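Local coordinates for hydrazine synthase beta subunit (Candidatus Kuenenia stuttgartiensis, PDB 5C2V) that forms part of the hydrazine synthase complex, which condenses nitric oxide with ammonium to hydrazine, and may modulate passage of the hydroxylamine intermediate between gamma and alpha active sites, at the interface of chains A and B. Residues are numbered along the deposited sequence; one frame, centred on the assembly and turned at random. Chains: chain A, Hydrazine synthase beta subunit; chain B, Hydrazine synthase gamma subunit.

Contact 1: the interface of chains A and B. Residues chain A 217, 220, 225-226; chain B 60-61, 66, 78, 133-134.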
ATOM      1  N   VAL A 217     -25.388 -30.170  -2.589  1.00 40.11           N
ATOM      2  CA  VAL A 217     -25.407 -29.777  -3.984  1.00 28.31           C
ATOM      3  C   VAL A 217     -26.229 -28.502  -4.063  1.00 43.15           C
ATOM      4  O   VAL A 217     -27.449 -28.515  -3.890  1.00 59.33           O
ATOM      5  CB  VAL A 217     -25.995 -30.880  -4.884  1.00 38.13           C
ATOM      6  CG1 VAL A 217     -25.806 -30.530  -6.346  1.00 52.82           C
ATOM      7  CG2 VAL A 217     -25.329 -32.211  -4.576  1.00 23.75           C
ATOM      8  N   ALA A 220     -23.141 -24.378  -9.046  1.00 49.68           N
ATOM      9  CA  ALA A 220     -22.180 -24.962  -9.977  1.00 38.01           C
ATOM     10  C   ALA A 220     -20.817 -24.267  -9.961  1.00 50.68           C
ATOM     11  O   ALA A 220     -19.879 -24.716 -10.619  1.00 60.36           O
ATOM     12  CB  ALA A 220     -22.750 -24.954 -11.386  1.00 46.93           C
ATOM     13  N   VAL A 225     -19.317 -29.139  -7.087  1.00 32.96           N
ATOM     14  CA  VAL A 225     -19.721 -30.530  -7.231  1.00 40.14           C
ATOM     15  C   VAL A 225     -18.590 -31.346  -7.844  1.00 45.67           C
ATOM     16  O   VAL A 225     -18.050 -32.252  -7.208  1.00 47.25           O
ATOM     17  CB  VAL A 225     -20.989 -30.663  -8.093  1.00 50.22           C
ATOM     18  CG1 VAL A 225     -21.387 -32.123  -8.230  1.00 39.20           C
ATOM     19  CG2 VAL A 225     -22.125 -29.851  -7.487  1.00 28.13           C
ATOM     20  N   PHE A 226     -18.238 -31.022  -9.083  1.00 42.79           N
ATOM     21  CA  PHE A 226     -17.136 -31.691  -9.763  1.00 53.43           C
ATOM     22  C   PHE A 226     -16.050 -30.723 -10.217  1.00 53.15           C
ATOM     23  O   PHE A 226     -16.340 -29.626 -10.696  1.00 36.28           O
ATOM     24  CB  PHE A 226     -17.647 -32.467 -10.978  1.00 45.02           C
ATOM     25  CG  PHE A 226     -18.138 -33.845 -10.659  1.00 44.91           C
ATOM     26  CD1 PHE A 226     -17.245 -34.863 -10.370  1.00 53.61           C
ATOM     27  CD2 PHE A 226     -19.493 -34.127 -10.661  1.00 57.17           C
ATOM     28  CE1 PHE A 226     -17.695 -36.136 -10.081  1.00 50.09           C
ATOM     29  CE2 PHE A 226     -19.949 -35.398 -10.372  1.00 45.69           C
ATOM     30  CZ  PHE A 226     -19.048 -36.403 -10.084  1.00 47.60           C
TER
ATOM     31  N   SER B  60     -18.828 -28.066 -15.999  1.00 38.05           N
ATOM     32  CA  SER B  60     -18.207 -28.835 -14.924  1.00 23.13           C
ATOM     33  C   SER B  60     -18.389 -30.346 -15.079  1.00 43.97           C
ATOM     34  O   SER B  60     -17.425 -31.104 -14.966  1.00 54.94           O
ATOM     35  CB  SER B  60     -18.764 -28.385 -13.570  1.00 27.24           C
ATOM     36  OG  SER B  60     -18.165 -29.100 -12.505  1.00 31.88           O
ATOM     37  N   TYR B  61     -19.620 -30.783 -15.331  1.00 56.28           N
ATOM     38  CA  TYR B  61     -19.904 -32.213 -15.448  1.00 45.83           C
ATOM     39  C   TYR B  61     -21.172 -32.493 -16.251  1.00 41.61           C
ATOM     40  O   TYR B  61     -21.853 -31.573 -16.703  1.00 41.66           O
ATOM     41  CB  TYR B  61     -20.023 -32.844 -14.057  1.00 39.74           C
ATOM     42  CG  TYR B  61     -21.066 -32.196 -13.173  1.00 52.38           C
ATOM     43  CD1 TYR B  61     -20.749 -31.099 -12.383  1.00 37.50           C
ATOM     44  CD2 TYR B  61     -22.364 -32.685 -13.123  1.00 55.71           C
ATOM     45  CE1 TYR B  61     -21.697 -30.502 -11.576  1.00 47.74           C
ATOM     46  CE2 TYR B  61     -23.320 -32.096 -12.317  1.00 27.75           C
ATOM     47  CZ  TYR B  61     -22.980 -31.006 -11.546  1.00 49.46           C
ATOM     48  OH  TYR B  61     -23.926 -30.415 -10.740  1.00 46.69           O
ATOM     49  N   CYS B  66     -22.132 -39.067 -13.139  1.00 55.81           N
ATOM     50  CA  CYS B  66     -22.765 -39.764 -12.017  1.00 52.67           C
ATOM     51  C   CYS B  66     -23.218 -41.181 -12.391  1.00 49.42           C
ATOM     52  O   CYS B  66     -22.798 -42.161 -11.777  1.00 47.82           O
ATOM     53  CB  CYS B  66     -23.953 -38.957 -11.490  1.00 54.49           C
ATOM     54  SG  CYS B  66     -23.498 -37.616 -10.356  1.00 53.10           S
ATOM     55  N   TRP B  78     -24.388 -38.761  -2.956  1.00 36.98           N
ATOM     56  CA  TRP B  78     -24.549 -37.311  -2.951  1.00 33.29           C
ATOM     57  C   TRP B  78     -25.583 -36.833  -1.941  1.00 47.07           C
ATOM     58  O   TRP B  78     -26.452 -37.597  -1.520  1.00 49.79           O
ATOM     59  CB  TRP B  78     -24.949 -36.826  -4.343  1.00 27.44           C
ATOM     60  CG  TRP B  78     -23.970 -37.191  -5.401  1.00 40.25           C
ATOM     61  CD1 TRP B  78     -24.046 -38.247  -6.261  1.00 54.53           C
ATOM     62  CD2 TRP B  78     -22.755 -36.504  -5.714  1.00 59.40           C
ATOM     63  NE1 TRP B  78     -22.954 -38.257  -7.094  1.00 45.33           N
ATOM     64  CE2 TRP B  78     -22.146 -37.197  -6.778  1.00 57.92           C
ATOM     65  CE3 TRP B  78     -22.125 -35.366  -5.200  1.00 43.54           C
ATOM     66  CZ2 TRP B  78     -20.937 -36.793  -7.334  1.00 44.88           C
ATOM     67  CZ3 TRP B  78     -20.925 -34.967  -5.754  1.00 43.00           C
ATOM     68  CH2 TRP B  78     -20.344 -35.677  -6.810  1.00 48.93           C
ATOM     69  N   VAL B 133     -29.888 -29.471  -9.680  1.00 39.56           N
ATOM     70  CA  VAL B 133     -28.577 -30.112  -9.568  1.00 34.05           C
ATOM     71  C   VAL B 133     -27.499 -29.368 -10.353  1.00 45.62           C
ATOM     72  O   VAL B 133     -26.565 -28.814  -9.774  1.00 46.13           O
ATOM     73  CB  VAL B 133     -28.617 -31.581 -10.042  1.00 43.86           C
ATOM     74  CG1 VAL B 133     -27.213 -32.174 -10.060  1.00 30.61           C
ATOM     75  CG2 VAL B 133     -29.530 -32.404  -9.144  1.00 29.20           C
ATOM     76  N   PHE B 134     -27.635 -29.372 -11.677  1.00 39.99           N
ATOM     77  CA  PHE B 134     -26.660 -28.746 -12.564  1.00 35.57           C
ATOM     78  C   PHE B 134     -26.624 -27.230 -12.403  1.00 50.52           C
ATOM     79  O   PHE B 134     -25.599 -26.599 -12.667  1.00 46.42           O
ATOM     80  CB  PHE B 134     -26.965 -29.098 -14.023  1.00 37.38           C
ATOM     81  CG  PHE B 134     -26.623 -30.513 -14.396  1.00 47.59           C
ATOM     82  CD1 PHE B 134     -27.539 -31.537 -14.210  1.00 46.91           C
ATOM     83  CD2 PHE B 134     -25.390 -30.816 -14.949  1.00 46.79           C
ATOM     84  CE1 PHE B 134     -27.225 -32.838 -14.560  1.00 41.99           C
ATOM     85  CE2 PHE B 134     -25.071 -32.115 -15.302  1.00 57.59           C
ATOM     86  CZ  PHE B 134     -25.990 -33.127 -15.107  1.00 55.84           C
TER
HETATM   87  O   HOH W   1     -19.402 -28.282 -10.062  1.00 29.12           O

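Contact 2: the interface of chains A and B. Residues chain A 40, 45, 344-346; chain B 7-9.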
ATOM      1  N   VAL A  40      -7.971 -46.266 -41.772  1.00 66.56           N
ATOM      2  CA  VAL A  40      -7.745 -45.003 -42.470  1.00 69.40           C
ATOM      3  C   VAL A  40      -6.274 -44.828 -42.840  1.00 79.72           C
ATOM      4  O   VAL A  40      -5.393 -45.034 -42.011  1.00 78.39           O
ATOM      5  CB  VAL A  40      -8.199 -43.795 -41.618  1.00 60.49           C
ATOM      6  CG1 VAL A  40      -7.923 -42.490 -42.350  1.00 70.92           C
ATOM      7  CG2 VAL A  40      -9.677 -43.908 -41.276  1.00 65.02           C
ATOM      8  N   GLN A  45      -5.761 -39.625 -45.804  1.00 74.63           N
ATOM      9  CA  GLN A  45      -6.934 -39.450 -44.940  1.00 75.90           C
ATOM     10  C   GLN A  45      -8.198 -40.015 -45.585  1.00 77.71           C
ATOM     11  O   GLN A  45      -9.238 -39.358 -45.643  1.00 88.53           O
ATOM     12  CB  GLN A  45      -7.126 -37.975 -44.582  1.00 77.73           C
ATOM     13  CG  GLN A  45      -5.999 -37.420 -43.727  1.00 76.28           C
ATOM     14  CD  GLN A  45      -6.206 -35.970 -43.342  1.00 69.43           C
ATOM     15  OE1 GLN A  45      -7.052 -35.277 -43.907  1.00 82.71           O
ATOM     16  NE2 GLN A  45      -5.430 -35.503 -42.370  1.00 54.40           N
ATOM     17  N   VAL A 344     -13.196 -37.981 -37.292  1.00 65.48           N
ATOM     18  CA  VAL A 344     -11.905 -37.808 -36.636  1.00 68.92           C
ATOM     19  C   VAL A 344     -11.327 -36.430 -36.924  1.00 65.24           C
ATOM     20  O   VAL A 344     -11.211 -36.023 -38.080  1.00 58.38           O
ATOM     21  CB  VAL A 344     -10.890 -38.884 -37.076  1.00 72.96           C
ATOM     22  CG1 VAL A 344      -9.514 -38.591 -36.492  1.00 50.91           C
ATOM     23  CG2 VAL A 344     -11.364 -40.270 -36.657  1.00 47.37           C
ATOM     24  N   THR A 345     -10.970 -35.711 -35.864  1.00 59.71           N
ATOM     25  CA  THR A 345     -10.363 -34.397 -36.005  1.00 62.56           C
ATOM     26  C   THR A 345      -8.844 -34.510 -36.078  1.00 53.65           C
ATOM     27  O   THR A 345      -8.212 -35.150 -35.230  1.00 42.68           O
ATOM     28  CB  THR A 345     -10.752 -33.464 -34.843  1.00 63.29           C
ATOM     29  OG1 THR A 345     -12.172 -33.262 -34.846  1.00 67.24           O
ATOM     30  CG2 THR A 345     -10.056 -32.119 -34.977  1.00 52.33           C
ATOM     31  N   VAL A 346      -8.271 -33.888 -37.105  1.00 49.34           N
ATOM     32  CA  VAL A 346      -6.828 -33.886 -37.311  1.00 72.23           C
ATOM     33  C   VAL A 346      -6.226 -32.558 -36.866  1.00 56.25           C
ATOM     34  O   VAL A 346      -6.612 -31.494 -37.352  1.00 52.76           O
ATOM     35  CB  VAL A 346      -6.471 -34.142 -38.787  1.00 74.79           C
ATOM     36  CG1 VAL A 346      -4.964 -34.239 -38.959  1.00 63.23           C
ATOM     37  CG2 VAL A 346      -7.150 -35.408 -39.284  1.00 51.57           C
TER
ATOM     38  N   SER B   7      -7.793 -30.318 -40.698  1.00 60.38           N
ATOM     39  CA  SER B   7      -8.796 -31.096 -41.423  1.00 71.36           C
ATOM     40  C   SER B   7      -9.611 -32.023 -40.524  1.00 73.71           C
ATOM     41  O   SER B   7      -9.229 -32.308 -39.390  1.00 70.51           O
ATOM     42  CB  SER B   7      -8.126 -31.922 -42.524  1.00 70.07           C
ATOM     43  OG  SER B   7      -7.272 -32.910 -41.972  1.00 52.03           O
ATOM     44  N   THR B   8     -10.740 -32.490 -41.050  1.00 73.26           N
ATOM     45  CA  THR B   8     -11.573 -33.471 -40.361  1.00 71.75           C
ATOM     46  C   THR B   8     -11.906 -34.638 -41.285  1.00 54.56           C
ATOM     47  O   THR B   8     -12.432 -34.445 -42.381  1.00 54.56           O
ATOM     48  CB  THR B   8     -12.881 -32.846 -39.841  1.00 68.31           C
ATOM     49  OG1 THR B   8     -12.580 -31.824 -38.883  1.00 75.20           O
ATOM     50  CG2 THR B   8     -13.759 -33.904 -39.186  1.00 53.55           C
ATOM     51  N   ILE B   9     -11.595 -35.850 -40.837  1.00 54.83           N
ATOM     52  CA  ILE B   9     -11.900 -37.051 -41.604  1.00 60.44           C
ATOM     53  C   ILE B   9     -13.276 -37.576 -41.231  1.00 57.59           C
ATOM     54  O   ILE B   9     -13.497 -37.981 -40.091  1.00 56.22           O
ATOM     55  CB  ILE B   9     -10.863 -38.165 -41.357  1.00 58.39           C
ATOM     56  CG1 ILE B   9      -9.441 -37.620 -41.489  1.00 56.82           C
ATOM     57  CG2 ILE B   9     -11.097 -39.333 -42.305  1.00 64.96           C
ATOM     58  CD1 ILE B   9      -8.371 -38.626 -41.122  1.00 42.88           C
TER

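Contact 1: the interface of chains A and B
The hydroxyl OG of B:Ser60 lies 2.6 Å from the carbonyl O of A:Phe226, a donor-acceptor pair that makes a hydrogen bond between the beta and gamma subunits. The same OG contacts water 1 at 2.9 Å. This water takes up the backbone N-H groups of A:Val225, just before strand 226-234, and of A:Phe226, its first residue, each N at 3.1 Å, and links them to the serine.

Beyond this polar edge the contact is aromatic. The phenyl of A:Phe226 sits in the corner formed by two gamma-subunit rings and meets each differently. Its CD2 edge points onto the face of B:Tyr61, 3.5 Å from CG, with the planes at 55°. Conversely, B:Trp78 brings its CZ2-CH2 edge against the CE2-CZ rim of the phenyl, from above its plane, where CZ2 stands 3.4 Å from CZ and the planes meet at 61°. B:Tyr61 holds CG between its backbone N and carbonyl carbon (chi1 57°), a setting that turns the ring face toward A:Val225 as well as A:Phe226. A:Val225 fills the angle between the two gamma rings: CG1 lies above the CE1-CZ rim of B:Tyr61 and is 3.8 Å from CZ3 of B:Trp78, while CB approaches CE1 from beyond the edge. The phenyl also borders a cytochrome c CXXCH motif, since SG of the haem-linking B:Cys66 sits at its rim, 4.2 Å from CE2.

Contact 2: the interface of chains A and B
An extended A:Gln45 side chain (chi2 -179°) carries its terminal amide to B:Ser7, whose OG stands between its own backbone N and carbonyl carbon (chi1 66°), the setting that directs OG at that amide. Both ends of the amide meet the hydroxyl: OG donates to OE1 at 3.1 Å and receives NE2 at 3.2 Å. The donor comes in beside the carbonyl, at a C=O...donor angle of 101° and slightly tilted from its plane. OG lies close to the amide plane, facing its O and N end, an approach that probably leaves both bonds bent.

Along its edge, the gamma strand is joined by backbone bonds. B:Ile9 and A:Val344 form a reciprocal antiparallel pair, each N bonded to the other's O at 2.8 Å. The ladder continues where A:Val346 N donates to B:Ser7 O at 2.9 Å. Strand 4-10 of the gamma subunit thus adds itself to strand 343-348 of the beta subunit, extending a sheet of its propeller by beta augmentation.

B:Ile9 supplies the apolar part. Its CG1 touches both A:Val346 CG2 and A:Gln45 CB, each at 3.9 Å. The aliphatic stem of A:Gln45 crosses this branch at about a right angle, with CG 3.7 Å from CD1, so one glutamine serves both the hydroxyl and the isoleucine. At the far end, CD1 of B:Ile9 meets A:Val40 CG1 tip to tip at 4.1 Å.

About 33 Å separates the C-alpha centres of contact 1 and contact 2, and no residue belongs to both. Contact 1 lies at loops and short elements beside a haem-binding motif of the gamma subunit and at the start of strand 226-234 of the beta subunit; contact 2 uses gamma strand 4-10, near the N-terminus, against the last strand of the beta subunit, 343-348. The gamma subunit therefore touches the propeller both with its haem-bearing body and with an N-terminal arm reaching a distant sheet. Two such separated points should restrict rocking of the subunits within the alpha-beta-gamma heterotrimer, an inference from their spacing.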